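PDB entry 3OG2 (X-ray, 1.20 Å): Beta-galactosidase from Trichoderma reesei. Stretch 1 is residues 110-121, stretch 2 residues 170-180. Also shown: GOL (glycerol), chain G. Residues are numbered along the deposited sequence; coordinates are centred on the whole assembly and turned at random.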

# COMPACT_ATOMS: atom_id res chain seq x y z
N TYR A 110 -8.48 11.96 -8.36
CA TYR A 110 -9.44 12.26 -7.30
C TYR A 110 -9.14 11.35 -6.10
O TYR A 110 -8.40 10.37 -6.22
N LEU A 111 -9.73 11.68 -4.93
CA LEU A 111 -9.43 10.93 -3.72
C LEU A 111 -10.67 10.48 -2.98
O LEU A 111 -11.68 11.22 -2.86
N LEU A 112 -10.56 9.26 -2.46
CA LEU A 112 -11.47 8.68 -1.46
C LEU A 112 -10.76 8.76 -0.12
O LEU A 112 -9.74 8.10 0.07
N ALA A 113 -11.28 9.60 0.78
CA ALA A 113 -10.66 9.82 2.08
C ALA A 113 -11.24 8.87 3.11
O ALA A 113 -12.47 8.81 3.23
N ARG A 114 -10.36 8.19 3.86
CA ARG A 114 -10.82 7.16 4.82
C ARG A 114 -10.11 7.43 6.13
O ARG A 114 -9.10 6.76 6.46
N PRO A 115 -10.56 8.41 6.92
CA PRO A 115 -9.82 8.80 8.10
C PRO A 115 -10.12 8.01 9.37
O PRO A 115 -9.57 8.34 10.42
N GLY A 116 -10.98 7.03 9.30
CA GLY A 116 -11.31 6.21 10.44
C GLY A 116 -12.47 6.80 11.24
O GLY A 116 -13.52 7.08 10.65
N PRO A 117 -12.34 7.03 12.55
CA PRO A 117 -11.15 6.92 13.37
C PRO A 117 -10.44 5.58 13.44
O PRO A 117 -9.20 5.57 13.47
N TYR A 118 -11.17 4.49 13.34
CA TYR A 118 -10.57 3.16 13.24
C TYR A 118 -10.29 2.86 11.78
O TYR A 118 -11.21 2.96 10.93
N ILE A 119 -9.03 2.47 11.45
CA ILE A 119 -8.69 2.14 10.07
C ILE A 119 -8.19 0.71 9.88
O ILE A 119 -8.14 0.24 8.75
N ASN A 120 -7.82 -0.00 10.95
CA ASN A 120 -7.24 -1.37 10.84
C ASN A 120 -5.89 -1.23 10.15
O ASN A 120 -4.94 -0.79 10.80
N ALA A 121 -5.78 -1.55 8.86
CA ALA A 121 -4.65 -1.12 8.04
C ALA A 121 -3.32 -1.74 8.37
O ALA A 121 -2.26 -1.35 7.83
N GLY A 170 -10.89 21.00 -4.79
CA GLY A 170 -9.87 20.02 -4.39
C GLY A 170 -10.21 18.65 -4.97
O GLY A 170 -11.16 18.44 -5.76
N PRO A 171 -9.36 17.70 -4.62
CA PRO A 171 -9.47 16.36 -5.20
C PRO A 171 -10.42 15.40 -4.52
O PRO A 171 -10.65 14.33 -5.10
N VAL A 172 -10.91 15.68 -3.32
CA VAL A 172 -11.68 14.64 -2.58
C VAL A 172 -13.11 14.53 -3.09
O VAL A 172 -13.86 15.52 -3.12
N ILE A 173 -13.49 13.32 -3.50
CA ILE A 173 -14.83 13.10 -4.04
C ILE A 173 -15.71 12.20 -3.19
O ILE A 173 -16.92 12.18 -3.38
N LEU A 174 -15.13 11.45 -2.26
CA LEU A 174 -15.86 10.45 -1.47
C LEU A 174 -15.20 10.38 -0.09
O LEU A 174 -14.02 10.64 0.04
N TYR A 175 -16.02 10.06 0.92
CA TYR A 175 -15.52 9.91 2.28
C TYR A 175 -16.06 8.62 2.87
O TYR A 175 -17.26 8.35 2.80
N GLN A 176 -15.17 7.88 3.54
CA GLN A 176 -15.60 6.65 4.25
C GLN A 176 -15.51 6.91 5.74
O GLN A 176 -14.42 7.19 6.29
N PRO A 177 -16.61 6.78 6.47
CA PRO A 177 -16.61 6.82 7.91
C PRO A 177 -16.36 5.41 8.47
O PRO A 177 -16.92 4.44 7.94
N GLU A 178 -15.56 5.29 9.55
CA GLU A 178 -15.36 3.95 10.18
C GLU A 178 -14.60 3.04 9.21
O GLU A 178 -14.00 3.52 8.21
N ASN A 179 -14.55 1.75 9.48
CA ASN A 179 -13.81 0.83 8.59
C ASN A 179 -14.27 -0.59 8.87
O ASN A 179 -14.04 -1.06 9.99
N GLU A 180 -14.86 -1.25 7.89
CA GLU A 180 -15.28 -2.65 8.05
C GLU A 180 -16.05 -2.85 9.36
O GLU A 180 -15.78 -3.75 10.17

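Two neighbouring strands, one from Y110 and one from V172, run parallel, so most side chains lie on the two sheet faces rather than between the backbones. A beta bulge between L111 and L112 shifts the register by one.

L111, A113, V172 and Y175 share one face. L111 is m,t, which brings CD1 to 3.8 Å from P171 CG; its CB lies 4.1 Å from V172 CG2. V172 is t, and its CG1 is 4.2 Å from A113 CB. L112 and L174 occupy the other face. L112 is t,p, and this turns CD1 back to 3.7 Å from L174 CB. L174 is m,t. Y110 points sideways with chi1 m, placing CD1 3.6 Å from CG2 of I173, itself p,t.

Y175 has chi1 t, which extends its ring along the sheet under P115. P115 CD sits over the ring face, 4.1 Å from the centroid. Water 2 joins Y175 OH (2.7 Å) to G116 O (2.9 Å).

Q176 points toward the first stretch and is extended, t,t. Its amide is used at both ends: OE1 accepts from R114 NH1 at 2.9 Å, while NE2 donates to E178 O at 2.9 Å and to N179 OD1 at 3.1 Å. R114 is m,t,m; its CA-CB bond points sideways, but the guanidinium reaches OE1 edge-on. Water 1 accepts from G116 N (2.8 Å) and donates to Q176 O (2.7 Å) and E178 O (2.8 Å).

E178 has an off-well chi1 of -113°. Its CB points away, yet the chain folds back so that OE1 accepts from N179 N at 2.7 Å. Y118 and N120 are both t at chi1, and Y118 OH donates to N120 OD1 at 2.6 Å. N179, also t, points toward the first stretch. Glycerol, probably from the crystallisation liquor, bridges the loops: O3 accepts from N179 ND2 (2.9 Å), and O1 from N120 ND2 (3.0 Å).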

# COMPACT_ATOMS: atom_id res chain seq x y z
CB TYR A 110 -10.86 12.07 -7.80
CG TYR A 110 -11.26 13.10 -8.82
CD1 TYR A 110 -11.32 14.44 -8.44
CD2 TYR A 110 -11.60 12.76 -10.12
CE1 TYR A 110 -11.72 15.46 -9.36
CE2 TYR A 110 -11.99 13.74 -11.02
CZ TYR A 110 -12.05 15.05 -10.63
OH TYR A 110 -12.42 16.03 -11.57
CB LEU A 111 -8.62 11.82 -2.75
CG LEU A 111 -7.22 12.24 -3.24
CD1 LEU A 111 -6.61 13.22 -2.23
CD2 LEU A 111 -6.32 11.07 -3.50
CB LEU A 112 -11.80 7.24 -1.87
CG LEU A 112 -12.36 6.35 -0.74
CD1 LEU A 112 -13.56 6.95 -0.01
CD2 LEU A 112 -12.75 4.98 -1.30
CB ALA A 113 -10.92 11.27 2.53
CB ARG A 114 -10.57 5.75 4.26
CG ARG A 114 -10.87 5.62 2.77
CD ARG A 114 -11.12 4.20 2.32
NE ARG A 114 -9.94 3.35 2.45
CZ ARG A 114 -10.01 2.07 2.78
NH1 ARG A 114 -11.16 1.47 3.12
NH2 ARG A 114 -8.86 1.35 2.80
CB PRO A 115 -10.22 10.28 8.29
CG PRO A 115 -11.62 10.32 7.81
CD PRO A 115 -11.68 9.34 6.63
CB PRO A 117 -11.67 7.21 14.81
CG PRO A 117 -12.92 7.98 14.65
CD PRO A 117 -13.50 7.59 13.32
CB TYR A 118 -11.54 2.11 13.84
CG TYR A 118 -10.77 0.79 13.87
CD1 TYR A 118 -9.73 0.63 14.80
CD2 TYR A 118 -11.05 -0.26 12.99
CE1 TYR A 118 -9.02 -0.55 14.87
CE2 TYR A 118 -10.32 -1.44 13.02
CZ TYR A 118 -9.30 -1.57 13.97
OH TYR A 118 -8.53 -2.72 14.00
CB ILE A 119 -7.62 3.13 9.49
CG1 ILE A 119 -6.30 3.12 10.25
CG2 ILE A 119 -8.21 4.54 9.36
CD1 ILE A 119 -5.17 3.82 9.53
CB ASN A 120 -8.24 -2.32 10.15
CG ASN A 120 -8.01 -3.75 10.57
OD1 ASN A 120 -8.05 -4.08 11.79
ND2 ASN A 120 -7.71 -4.64 9.63
CB ALA A 121 -4.49 0.41 8.05
CB PRO A 171 -8.00 15.84 -5.07
CG PRO A 171 -7.51 16.54 -3.83
CD PRO A 171 -8.12 17.91 -3.86
CB VAL A 172 -11.66 14.93 -1.06
CG1 VAL A 172 -12.56 13.93 -0.34
CG2 VAL A 172 -10.24 14.85 -0.51
CB ILE A 173 -14.73 12.48 -5.48
CG1 ILE A 173 -13.97 11.15 -5.50
CG2 ILE A 173 -14.17 13.52 -6.44
CD1 ILE A 173 -14.11 10.40 -6.80
CB LEU A 174 -15.81 9.07 -2.08
CG LEU A 174 -16.54 8.89 -3.41
CD1 LEU A 174 -16.13 7.53 -4.00
CD2 LEU A 174 -18.06 8.95 -3.19
CB TYR A 175 -15.99 11.12 3.08
CG TYR A 175 -15.58 11.22 4.53
CD1 TYR A 175 -16.14 10.42 5.54
CD2 TYR A 175 -14.60 12.18 4.89
CE1 TYR A 175 -15.74 10.53 6.84
CE2 TYR A 175 -14.23 12.30 6.23
CZ TYR A 175 -14.81 11.48 7.20
OH TYR A 175 -14.44 11.62 8.53
CB GLN A 176 -14.65 5.49 3.90
CG GLN A 176 -14.97 4.23 4.70
CD GLN A 176 -13.92 3.18 4.49
OE1 GLN A 176 -13.76 2.62 3.38
NE2 GLN A 176 -13.14 2.84 5.54
CB PRO A 177 -18.04 7.28 8.25
CG PRO A 177 -18.89 6.87 7.08
CD PRO A 177 -18.00 6.62 5.91
CB GLU A 178 -16.69 3.33 10.68
CG GLU A 178 -16.76 3.21 12.21
CD GLU A 178 -15.97 2.05 12.77
OE1 GLU A 178 -15.55 1.16 11.97
OE2 GLU A 178 -15.75 1.95 14.02
CB ASN A 179 -12.30 0.96 8.83
CG ASN A 179 -11.56 0.05 7.84
OD1 ASN A 179 -11.45 0.52 6.68
ND2 ASN A 179 -11.14 -1.16 8.14
CB GLU A 180 -14.11 -3.65 7.96
CG GLU A 180 -13.55 -3.68 6.54
CD GLU A 180 -12.67 -4.83 6.21
OE1 GLU A 180 -12.14 -5.50 7.12
OE2 GLU A 180 -12.40 -5.14 4.99
C1 GOL G . -6.72 -3.94 5.65
O1 GOL G . -6.74 -4.82 6.79
C2 GOL G . -7.88 -2.95 5.70
O2 GOL G . -7.64 -2.09 6.76
C3 GOL G . -9.21 -3.66 5.89
O3 GOL G . -10.23 -2.63 5.86
O HOH W 1 -12.41 5.64 7.33
O HOH W 2 -14.98 9.48 10.02